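Local coordinates for protein heme oxygenase (Leptospira interrogans, PDB 5KZL) that probably catalyses the oxidative, ring-opening breakdown of heme, binding the porphyrin in a helical pocket with a water on the iron, at residues Y53-M58 against L134-G139; I74-L79 against N171-N176; R115-S118 against E123-A126. The protein carries 1 engineered substitution. All coordinates share one frame; numbering follows the deposited sequence. Where two conformers were deposited one is given.

In the fold
The fold is almost wholly helical, and helix 125-151 supplies a segment to contacts 1 and 3 and packs against contact 2. Its middle makes contact 1 with helix 41-64 close to the centre of the chain, while G135 and S138 on the same helix lie against the heme. Contact 2, whose centre is about 13 Å from that of contact 1, fastens the loop 74-79 to helix 170-183; K174 of that helix binds a heme propionate. The two contacts touch where L137 CD2 comes 3.5 Å from F173 CD1. Contact 3 closes the turn leading into helix 125-151, its centre about 14 Å from contact 1's and 19 Å from contact 2's. There A126 packs on I74.

Contact 1: Y53-M58 against L134-G139; sequences YVYESM and LGDLSG. With HEM (protoporphyrin IX containing Fe), chain B.
Y55 of helix 41-64 and D136 of helix 125-151 approach from opposite directions, and a short hydrogen bond joins them: Y55 OH donates over 2.5 Å to D136 OD2, which accepts on its syn lone pair, the side of the other oxygen. Ring and carboxylate planes stand 37° apart. With the two CA atoms 11.7 Å from each other, the tyrosine ring and the shorter aspartate together span the gap, and only 74 Å² is buried. The polar ends are buried and also share R132, which donates to Y55 OH through NE and forms a salt bridge with D136 OD1.

The segment 134-139, LGDLSG, belongs to the glycine-rich distal helix of heme oxygenases, and its other face meets the cofactor. G135 has no side chain, which lets its CA sit 3.2 Å from HEM C4A; S138 CB comes within 3.4 Å of HEM CBD. A water bound to the iron (HEM FE) at 2.3 Å also donates to G135 O, 2.7 Å away.

Within the helix, S138 OG, beside its own backbone N (chi1 -52°), donates to L134 O at 2.7 Å. That carbonyl also accepts S138 N, the two donors reaching it from opposite faces of its plane.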
loop_
_atom_site.group_PDB
_atom_site.type_symbol
_atom_site.label_atom_id
_atom_site.label_comp_id
_atom_site.label_asym_id
_atom_site.label_seq_id
_atom_site.Cartn_x
_atom_site.Cartn_y
_atom_site.Cartn_z
ATOM N N TYR A 53 7.677 1.433 7.138
ATOM C CA TYR A 53 7.042 1.194 8.439
ATOM C C TYR A 53 5.601 0.686 8.293
ATOM O O TYR A 53 5.160 -0.209 9.020
ATOM C CB TYR A 53 7.163 2.445 9.329
ATOM C CG TYR A 53 8.592 2.709 9.735
ATOM C CD1 TYR A 53 9.301 1.785 10.500
ATOM C CD2 TYR A 53 9.255 3.865 9.321
ATOM C CE1 TYR A 53 10.631 2.003 10.849
ATOM C CE2 TYR A 53 10.596 4.084 9.646
ATOM C CZ TYR A 53 11.267 3.164 10.442
ATOM O OH TYR A 53 12.577 3.350 10.828
ATOM N N VAL A 54 4.883 1.234 7.317
ATOM C CA VAL A 54 3.483 0.859 7.073
ATOM C C VAL A 54 3.386 -0.603 6.649
ATOM O O VAL A 54 2.643 -1.374 7.265
ATOM C CB VAL A 54 2.857 1.827 6.033
ATOM C CG1 VAL A 54 1.528 1.290 5.494
ATOM C CG2 VAL A 54 2.698 3.231 6.622
ATOM N N TYR A 55 4.128 -0.983 5.599
ATOM C CA TYR A 55 4.099 -2.363 5.107
ATOM C C TYR A 55 4.684 -3.353 6.101
ATOM O O TYR A 55 4.173 -4.453 6.177
ATOM C CB TYR A 55 4.771 -2.465 3.735
ATOM C CG TYR A 55 3.936 -1.878 2.617
ATOM C CD1 TYR A 55 3.010 -2.657 1.933
ATOM C CD2 TYR A 55 4.084 -0.549 2.233
ATOM C CE1 TYR A 55 2.254 -2.131 0.883
ATOM C CE2 TYR A 55 3.348 -0.015 1.170
ATOM C CZ TYR A 55 2.431 -0.812 0.506
ATOM O OH TYR A 55 1.699 -0.299 -0.525
ATOM N N GLU A 56 5.728 -2.983 6.866
ATOM C CA GLU A 56 6.289 -3.865 7.899
ATOM C C GLU A 56 5.181 -4.246 8.883
ATOM O O GLU A 56 5.018 -5.428 9.185
ATOM C CB GLU A 56 7.447 -3.180 8.638
ATOM C CG GLU A 56 7.907 -3.915 9.889
ATOM C CD GLU A 56 9.023 -3.207 10.626
ATOM O OE1 GLU A 56 8.831 -2.038 11.036
ATOM O OE2 GLU A 56 10.099 -3.825 10.789
ATOM N N SER A 57 4.412 -3.253 9.362
ATOM C CA SER A 57 3.299 -3.462 10.301
ATOM C C SER A 57 2.160 -4.248 9.645
ATOM O O SER A 57 1.701 -5.243 10.213
ATOM C CB SER A 57 2.772 -2.130 10.818
ATOM O OG SER A 57 1.765 -2.390 11.788
ATOM N N MET A 58 1.711 -3.806 8.437
ATOM C CA MET A 58 0.638 -4.506 7.748
ATOM C C MET A 58 0.979 -5.981 7.537
ATOM O O MET A 58 0.120 -6.826 7.813
ATOM C CB MET A 58 0.266 -3.783 6.448
ATOM C CG MET A 58 -0.876 -4.439 5.710
ATOM S SD MET A 58 -1.559 -3.424 4.392
ATOM C CE MET A 58 -0.214 -3.346 3.306
ATOM N N LEU A 134 -3.901 -3.686 -3.802
ATOM C CA LEU A 134 -4.519 -3.662 -5.133
ATOM C C LEU A 134 -4.089 -2.399 -5.903
ATOM O O LEU A 134 -3.863 -2.484 -7.106
ATOM C CB LEU A 134 -6.060 -3.874 -5.104
ATOM C CG LEU A 134 -6.724 -4.062 -6.481
ATOM C CD1 LEU A 134 -6.070 -5.189 -7.312
ATOM C CD2 LEU A 134 -8.215 -4.258 -6.343
ATOM N N GLY A 135 -3.873 -1.292 -5.187
ATOM C CA GLY A 135 -3.349 -0.056 -5.772
ATOM C C GLY A 135 -1.946 -0.253 -6.319
ATOM O O GLY A 135 -1.651 0.157 -7.447
ATOM N N ASP A 136 -1.084 -0.936 -5.535
ATOM C CA ASP A 136 0.315 -1.223 -5.919
ATOM C C ASP A 136 0.361 -2.098 -7.174
ATOM O O ASP A 136 1.099 -1.811 -8.114
ATOM C CB ASP A 136 1.065 -1.962 -4.813
ATOM C CG ASP A 136 1.237 -1.231 -3.500
ATOM O OD1 ASP A 136 1.213 0.019 -3.504
ATOM O OD2 ASP A 136 1.425 -1.909 -2.477
ATOM N N LEU A 137 -0.436 -3.156 -7.188
ATOM C CA LEU A 137 -0.479 -4.021 -8.359
ATOM C C LEU A 137 -1.024 -3.271 -9.592
ATOM O O LEU A 137 -0.486 -3.441 -10.688
ATOM C CB LEU A 137 -1.323 -5.263 -8.067
ATOM C CG LEU A 137 -1.102 -6.437 -9.022
ATOM C CD1 LEU A 137 0.351 -6.882 -9.043
ATOM C CD2 LEU A 137 -1.974 -7.584 -8.639
ATOM N N SER A 138 -2.052 -2.408 -9.403
ATOM C CA SER A 138 -2.657 -1.655 -10.504
ATOM C C SER A 138 -1.759 -0.562 -11.085
ATOM O O SER A 138 -1.736 -0.383 -12.298
ATOM C CB SER A 138 -4.017 -1.093 -10.102
ATOM O OG SER A 138 -4.829 -2.135 -9.585
ATOM N N GLY A 139 -1.017 0.131 -10.224
ATOM C CA GLY A 139 -0.178 1.258 -10.618
ATOM C C GLY A 139 1.312 1.043 -10.800
ATOM O O GLY A 139 1.991 1.936 -11.308
HETATM C CHA HEM B . -6.114 1.848 -9.111
HETATM C CHB HEM B . -4.976 2.974 -4.647
HETATM C CHC HEM B . -2.451 6.666 -6.332
HETATM C CHD HEM B . -2.875 4.972 -10.666
HETATM C C1A HEM B . -6.008 1.839 -7.763
HETATM C C2A HEM B . -6.739 0.944 -6.915
HETATM C C3A HEM B . -6.435 1.286 -5.666
HETATM C C4A HEM B . -5.524 2.340 -5.719
HETATM C CMA HEM B . -6.909 0.644 -4.422
HETATM C CAA HEM B . -7.667 -0.170 -7.332
HETATM C CBA HEM B . -9.074 0.332 -7.730
HETATM C CGA HEM B . -9.969 -0.811 -7.969
HETATM O O1A HEM B . -10.941 -0.971 -7.296
HETATM O O2A HEM B . -9.680 -1.589 -8.863
HETATM C C1B HEM B . -4.191 4.113 -4.700
HETATM C C2B HEM B . -3.759 4.854 -3.524
HETATM C C3B HEM B . -3.055 5.888 -4.025
HETATM C C4B HEM B . -3.074 5.771 -5.491
HETATM C CMB HEM B . -3.990 4.535 -2.087
HETATM C CAB HEM B . -2.398 6.946 -3.367
HETATM C CBB HEM B . -2.697 7.079 -2.177
HETATM C C1C HEM B . -2.189 6.488 -7.643
HETATM C C2C HEM B . -1.200 7.165 -8.410
HETATM C C3C HEM B . -1.329 6.658 -9.649
HETATM C C4C HEM B . -2.364 5.657 -9.624
HETATM C CMC HEM B . -0.215 8.223 -7.914
HETATM C CAC HEM B . -0.531 7.073 -10.780
HETATM C CBC HEM B . -0.415 6.321 -11.798
HETATM C C1D HEM B . -3.888 4.036 -10.606
HETATM C C2D HEM B . -4.445 3.369 -11.811
HETATM C C3D HEM B . -5.309 2.490 -11.370
HETATM C C4D HEM B . -5.312 2.622 -9.906
HETATM C CMD HEM B . -4.039 3.601 -13.224
HETATM C CAD HEM B . -6.158 1.593 -12.227
HETATM C CBD HEM B . -5.424 0.444 -12.813
HETATM C CGD HEM B . -6.291 -0.448 -13.641
HETATM O O1D HEM B . -7.459 -0.410 -13.562
HETATM O O2D HEM B . -5.745 -1.217 -14.372
HETATM N NA HEM B . -5.325 2.670 -6.967
HETATM N NB HEM B . -3.777 4.752 -5.739
HETATM N NC HEM B . -2.836 5.638 -8.408
HETATM N ND HEM B . -4.441 3.538 -9.521
HETATM FE FE HEM B . -4.122 4.144 -7.702
HETATM O O HOH W 1 -2.266 2.824 -7.623
#

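Contact 2: I74-L79 against N171-N176; sequences IYFPEL and NGFKQN. With HEM (protoporphyrin IX containing Fe), chain B.
The loop 74-79, ending in a 3-10 turn at P77-L79, passes beside helix 170-183, closest at E78 and F173, whose CA atoms are 9.9 Å apart. F173 does nearly all the work from the helix. With CG anti to the backbone N (chi1 -161°), its ring reaches out among F76, E78 and L79. Against F76 it makes an edge-to-face (T-shaped) pair: the edge of F173 is turned to one face of F76, the planes at 61° and the centroids 5.0 Å apart, with F173 CZ 3.4 Å from F76 CD1.

In the all-helical heme oxygenase fold this ties the connection between helix 41-64 and helix 82-93 to helix 170-183, the last but one of the chain. I167 also packs on F173.

L79 brings its methyl CD2 to within 3.8 Å of F173 CE1. E78 comes up at the ring's edge, near its plane, with CD 4.0 Å from F173 CE2; its carboxylate is turned 71° from the ring, and OE1 lies in plane at the edge of F76. One residue on from F173, K174 points elsewhere: its chain bends at chi3 and NZ donates to the heme propionate oxygen HEM O2D at 2.9 Å.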
loop_
_atom_site.group_PDB
_atom_site.type_symbol
_atom_site.label_atom_id
_atom_site.label_comp_id
_atom_site.label_asym_id
_atom_site.label_seq_id
_atom_site.Cartn_x
_atom_site.Cartn_y
_atom_site.Cartn_z
ATOM N N ILE A 74 -7.690 -14.151 1.094
ATOM C CA ILE A 74 -6.860 -13.041 0.576
ATOM C C ILE A 74 -5.435 -13.155 1.149
ATOM O O ILE A 74 -4.700 -12.175 1.229
ATOM C CB ILE A 74 -7.460 -11.605 0.667
ATOM C CG1 ILE A 74 -7.835 -11.223 2.119
ATOM C CG2 ILE A 74 -8.649 -11.454 -0.324
ATOM C CD1 ILE A 74 -7.889 -9.719 2.424
ATOM N N TYR A 75 -5.036 -14.378 1.510
ATOM C CA TYR A 75 -3.681 -14.621 1.994
ATOM C C TYR A 75 -2.792 -14.612 0.758
ATOM O O TYR A 75 -2.750 -15.584 -0.006
ATOM C CB TYR A 75 -3.601 -15.946 2.779
ATOM C CG TYR A 75 -2.199 -16.372 3.166
ATOM C CD1 TYR A 75 -1.375 -15.534 3.916
ATOM C CD2 TYR A 75 -1.727 -17.646 2.851
ATOM C CE1 TYR A 75 -0.085 -15.926 4.278
ATOM C CE2 TYR A 75 -0.440 -18.049 3.208
ATOM C CZ TYR A 75 0.377 -17.185 3.920
ATOM O OH TYR A 75 1.621 -17.622 4.314
ATOM N N PHE A 76 -2.168 -13.452 0.499
ATOM C CA PHE A 76 -1.345 -13.250 -0.692
ATOM C C PHE A 76 0.082 -12.734 -0.389
ATOM O O PHE A 76 0.392 -11.580 -0.697
ATOM C CB PHE A 76 -2.064 -12.305 -1.678
ATOM C CG PHE A 76 -3.297 -12.856 -2.368
ATOM C CD1 PHE A 76 -3.210 -13.959 -3.212
ATOM C CD2 PHE A 76 -4.523 -12.209 -2.253
ATOM C CE1 PHE A 76 -4.337 -14.418 -3.911
ATOM C CE2 PHE A 76 -5.652 -12.681 -2.936
ATOM C CZ PHE A 76 -5.552 -13.786 -3.754
ATOM N N PRO A 77 0.993 -13.605 0.109
ATOM C CA PRO A 77 2.381 -13.161 0.369
ATOM C C PRO A 77 3.095 -12.646 -0.881
ATOM O O PRO A 77 4.086 -11.941 -0.744
ATOM C CB PRO A 77 3.076 -14.422 0.896
ATOM C CG PRO A 77 1.987 -15.287 1.394
ATOM C CD PRO A 77 0.778 -14.997 0.553
ATOM N N GLU A 78 2.594 -12.992 -2.092
ATOM C CA GLU A 78 3.127 -12.512 -3.384
ATOM C C GLU A 78 3.159 -10.981 -3.429
ATOM O O GLU A 78 3.937 -10.400 -4.190
ATOM C CB GLU A 78 2.240 -12.976 -4.562
ATOM C CG GLU A 78 2.210 -14.474 -4.763
ATOM C CD GLU A 78 1.011 -15.182 -4.161
ATOM O OE1 GLU A 78 0.524 -14.778 -3.080
ATOM O OE2 GLU A 78 0.663 -16.249 -4.704
ATOM N N LEU A 79 2.237 -10.341 -2.682
ATOM C CA LEU A 79 2.065 -8.886 -2.666
ATOM C C LEU A 79 2.969 -8.150 -1.697
ATOM O O LEU A 79 3.112 -6.940 -1.846
ATOM C CB LEU A 79 0.596 -8.534 -2.368
ATOM C CG LEU A 79 -0.453 -9.048 -3.362
ATOM C CD1 LEU A 79 -1.851 -8.852 -2.804
ATOM C CD2 LEU A 79 -0.328 -8.324 -4.718
ATOM N N ASN A 171 -2.327 -8.958 -14.796
ATOM C CA ASN A 171 -3.743 -8.817 -15.165
ATOM C C ASN A 171 -4.573 -9.948 -14.567
ATOM O O ASN A 171 -5.612 -9.710 -13.972
ATOM C CB ASN A 171 -3.902 -8.763 -16.691
ATOM C CG ASN A 171 -5.299 -8.437 -17.162
ATOM O OD1 ASN A 171 -5.827 -7.347 -16.913
ATOM N ND2 ASN A 171 -5.909 -9.356 -17.903
ATOM N N GLY A 172 -4.070 -11.184 -14.704
ATOM C CA GLY A 172 -4.752 -12.356 -14.161
ATOM C C GLY A 172 -4.826 -12.306 -12.644
ATOM O O GLY A 172 -5.871 -12.630 -12.065
ATOM N N PHE A 173 -3.732 -11.853 -11.982
ATOM C CA PHE A 173 -3.688 -11.737 -10.524
ATOM C C PHE A 173 -4.646 -10.670 -10.002
ATOM O O PHE A 173 -5.320 -10.904 -9.006
ATOM C CB PHE A 173 -2.267 -11.455 -10.023
ATOM C CG PHE A 173 -2.066 -11.783 -8.560
ATOM C CD1 PHE A 173 -2.454 -10.887 -7.567
ATOM C CD2 PHE A 173 -1.479 -12.983 -8.176
ATOM C CE1 PHE A 173 -2.271 -11.195 -6.215
ATOM C CE2 PHE A 173 -1.306 -13.295 -6.819
ATOM C CZ PHE A 173 -1.675 -12.389 -5.854
ATOM N N LYS A 174 -4.736 -9.507 -10.678
ATOM C CA LYS A 174 -5.671 -8.448 -10.283
ATOM C C LYS A 174 -7.105 -8.986 -10.304
ATOM O O LYS A 174 -7.858 -8.739 -9.364
ATOM C CB LYS A 174 -5.573 -7.260 -11.248
ATOM C CG LYS A 174 -4.362 -6.341 -11.021
ATOM C CD LYS A 174 -4.065 -5.467 -12.237
ATOM C CE LYS A 174 -5.167 -4.544 -12.700
ATOM N NZ LYS A 174 -4.838 -3.924 -14.024
ATOM N N GLN A 175 -7.458 -9.757 -11.364
ATOM C CA GLN A 175 -8.785 -10.357 -11.526
ATOM C C GLN A 175 -9.046 -11.352 -10.406
ATOM O O GLN A 175 -10.094 -11.282 -9.754
ATOM C CB GLN A 175 -8.923 -11.049 -12.903
ATOM C CG GLN A 175 -8.928 -10.066 -14.079
ATOM C CD GLN A 175 -8.771 -10.716 -15.437
ATOM O OE1 GLN A 175 -8.390 -11.886 -15.580
ATOM N NE2 GLN A 175 -9.003 -9.938 -16.474
ATOM N N ASN A 176 -8.045 -12.222 -10.127
ATOM C CA ASN A 176 -8.108 -13.239 -9.088
ATOM C C ASN A 176 -8.255 -12.588 -7.713
ATOM O O ASN A 176 -9.007 -13.089 -6.884
ATOM C CB ASN A 176 -6.881 -14.134 -9.146
ATOM C CG ASN A 176 -6.853 -15.092 -10.313
ATOM O OD1 ASN A 176 -7.725 -15.093 -11.186
ATOM N ND2 ASN A 176 -5.830 -15.926 -10.350
HETATM C CHA HEM B . -6.114 1.848 -9.111
HETATM C CHB HEM B . -4.976 2.974 -4.647
HETATM C CHC HEM B . -2.451 6.666 -6.332
HETATM C CHD HEM B . -2.875 4.972 -10.666
HETATM C C1A HEM B . -6.008 1.839 -7.763
HETATM C C2A HEM B . -6.739 0.944 -6.915
HETATM C C3A HEM B . -6.435 1.286 -5.666
HETATM C C4A HEM B . -5.524 2.340 -5.719
HETATM C CMA HEM B . -6.909 0.644 -4.422
HETATM C CAA HEM B . -7.667 -0.170 -7.332
HETATM C CBA HEM B . -9.074 0.332 -7.730
HETATM C CGA HEM B . -9.969 -0.811 -7.969
HETATM O O1A HEM B . -10.941 -0.971 -7.296
HETATM O O2A HEM B . -9.680 -1.589 -8.863
HETATM C C1B HEM B . -4.191 4.113 -4.700
HETATM C C2B HEM B . -3.759 4.854 -3.524
HETATM C C3B HEM B . -3.055 5.888 -4.025
HETATM C C4B HEM B . -3.074 5.771 -5.491
HETATM C CMB HEM B . -3.990 4.535 -2.087
HETATM C CAB HEM B . -2.398 6.946 -3.367
HETATM C CBB HEM B . -2.697 7.079 -2.177
HETATM C C1C HEM B . -2.189 6.488 -7.643
HETATM C C2C HEM B . -1.200 7.165 -8.410
HETATM C C3C HEM B . -1.329 6.658 -9.649
HETATM C C4C HEM B . -2.364 5.657 -9.624
HETATM C CMC HEM B . -0.215 8.223 -7.914
HETATM C CAC HEM B . -0.531 7.073 -10.780
HETATM C CBC HEM B . -0.415 6.321 -11.798
HETATM C C1D HEM B . -3.888 4.036 -10.606
HETATM C C2D HEM B . -4.445 3.369 -11.811
HETATM C C3D HEM B . -5.309 2.490 -11.370
HETATM C C4D HEM B . -5.312 2.622 -9.906
HETATM C CMD HEM B . -4.039 3.601 -13.224
HETATM C CAD HEM B . -6.158 1.593 -12.227
HETATM C CBD HEM B . -5.424 0.444 -12.813
HETATM C CGD HEM B . -6.291 -0.448 -13.641
HETATM O O1D HEM B . -7.459 -0.410 -13.562
HETATM O O2D HEM B . -5.745 -1.217 -14.372
HETATM N NA HEM B . -5.325 2.670 -6.967
HETATM N NB HEM B . -3.777 4.752 -5.739
HETATM N NC HEM B . -2.836 5.638 -8.408
HETATM N ND HEM B . -4.441 3.538 -9.521
HETATM FE FE HEM B . -4.122 4.144 -7.702
HETATM O O HOH W 1 -2.266 2.824 -7.623
#

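Contact 3: R115-S118 against E123-A126; sequences RKIS and ELLA
I117 near the end of helix 105-120 meets both leucines of the turn leading into helix 125-151. Four residues link the two segments, and the chain doubles back so closely that the CA atoms of I117 and L124 are 6.7 Å apart and those of S118 and L125 6.6 Å. This is the short turn joining two consecutive helices of the all-helical heme oxygenase fold, well away from the cofactor.

The conformation of I117 decides how it divides its two branches. CG2 stands anti to the backbone N, and from there it touches L124 CB at 3.8 Å and L125 CD2 at 3.9 Å. The other branch, CG1, lies beside the backbone N (chi1 -76°) and bends again at chi2, carrying CD1 to 3.8 Å from L124 CD1. I117 and L124 cross at about a right angle; they touch twice, CG2 on CB and CD1 on CD1. Relative to L125, I117 slides past in the opposite direction.

In L125, chi2 176° sets CD1 anti to CA, and the methyls part between two neighbours: CD2 goes to I117, while CD1 rests 4.0 Å from S118 CB. S118 thus offers its carbon to the leucine, and its OG is hydrogen-bonded to E61 of helix 41-64. Helix 41-64 also backs L125 through E61 and L62, and helix 188-210 meets L124 through S193, I194 and E197.

Across the corner itself the chemistry is methyl against methyl and methylene. Such contacts impose little direction, so the fit rests on how the branches of I117, L124 and L125 are turned, and the polar bonds nearby, such as S118 OG to E61, run to other parts of the chain.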
loop_
_atom_site.group_PDB
_atom_site.type_symbol
_atom_site.label_atom_id
_atom_site.label_comp_id
_atom_site.label_asym_id
_atom_site.label_seq_id
_atom_site.Cartn_x
_atom_site.Cartn_y
_atom_site.Cartn_z
ATOM N N ARG A 115 -2.126 -1.817 13.775
ATOM C CA ARG A 115 -1.971 -2.653 14.961
ATOM C C ARG A 115 -3.273 -2.846 15.716
ATOM O O ARG A 115 -3.611 -3.973 16.043
ATOM C CB ARG A 115 -0.887 -2.083 15.874
ATOM C CG ARG A 115 0.477 -2.250 15.247
ATOM C CD ARG A 115 1.546 -1.520 16.012
ATOM N NE ARG A 115 2.877 -1.877 15.497
ATOM C CZ ARG A 115 4.011 -1.328 15.921
ATOM N NH1 ARG A 115 3.987 -0.353 16.820
ATOM N NH2 ARG A 115 5.174 -1.714 15.412
ATOM N N LYS A 116 -3.979 -1.751 16.003
ATOM C CA LYS A 116 -5.233 -1.750 16.752
ATOM C C LYS A 116 -6.369 -2.459 16.005
ATOM O O LYS A 116 -7.150 -3.194 16.620
ATOM C CB LYS A 116 -5.590 -0.319 17.155
ATOM C CG LYS A 116 -4.685 0.267 18.235
ATOM C CD LYS A 116 -5.182 -0.059 19.629
ATOM C CE LYS A 116 -4.378 0.584 20.729
ATOM N NZ LYS A 116 -3.052 -0.063 20.897
ATOM N N ILE A 117 -6.424 -2.292 14.674
ATOM C CA ILE A 117 -7.393 -2.978 13.816
ATOM C C ILE A 117 -7.112 -4.473 13.861
ATOM O O ILE A 117 -8.016 -5.267 14.104
ATOM C CB ILE A 117 -7.367 -2.380 12.378
ATOM C CG1 ILE A 117 -8.089 -1.013 12.360
ATOM C CG2 ILE A 117 -7.965 -3.345 11.308
ATOM C CD1 ILE A 117 -9.622 -1.082 12.565
ATOM N N SER A 118 -5.846 -4.853 13.678
ATOM C CA SER A 118 -5.453 -6.246 13.704
ATOM C C SER A 118 -5.869 -6.929 14.996
ATOM O O SER A 118 -6.351 -8.048 14.938
ATOM C CB SER A 118 -3.952 -6.359 13.538
ATOM O OG SER A 118 -3.513 -7.690 13.753
ATOM N N GLU A 123 -10.750 -8.597 10.489
ATOM C CA GLU A 123 -11.418 -8.654 9.172
ATOM C C GLU A 123 -11.256 -7.322 8.417
ATOM O O GLU A 123 -11.251 -7.308 7.186
ATOM C CB GLU A 123 -12.918 -8.967 9.323
ATOM C CG GLU A 123 -13.185 -10.303 10.020
ATOM C CD GLU A 123 -12.962 -10.387 11.525
ATOM O OE1 GLU A 123 -12.953 -9.328 12.197
ATOM O OE2 GLU A 123 -12.760 -11.519 12.030
ATOM N N LEU A 124 -11.132 -6.202 9.151
ATOM C CA LEU A 124 -10.951 -4.891 8.504
ATOM C C LEU A 124 -9.564 -4.726 7.834
ATOM O O LEU A 124 -9.370 -3.779 7.062
ATOM C CB LEU A 124 -11.252 -3.721 9.464
ATOM C CG LEU A 124 -12.697 -3.572 10.007
ATOM C CD1 LEU A 124 -12.787 -2.372 10.930
ATOM C CD2 LEU A 124 -13.709 -3.393 8.878
ATOM N N LEU A 125 -8.613 -5.660 8.097
ATOM C CA LEU A 125 -7.312 -5.638 7.408
ATOM C C LEU A 125 -7.523 -5.872 5.896
ATOM O O LEU A 125 -6.661 -5.498 5.091
ATOM C CB LEU A 125 -6.340 -6.683 7.992
ATOM C CG LEU A 125 -5.775 -6.368 9.381
ATOM C CD1 LEU A 125 -4.903 -7.513 9.881
ATOM C CD2 LEU A 125 -4.979 -5.034 9.387
ATOM N N ALA A 126 -8.709 -6.412 5.508
ATOM C CA ALA A 126 -9.075 -6.566 4.092
ATOM C C ALA A 126 -9.026 -5.200 3.405
ATOM O O ALA A 126 -8.607 -5.119 2.256
ATOM C CB ALA A 126 -10.475 -7.174 3.949
#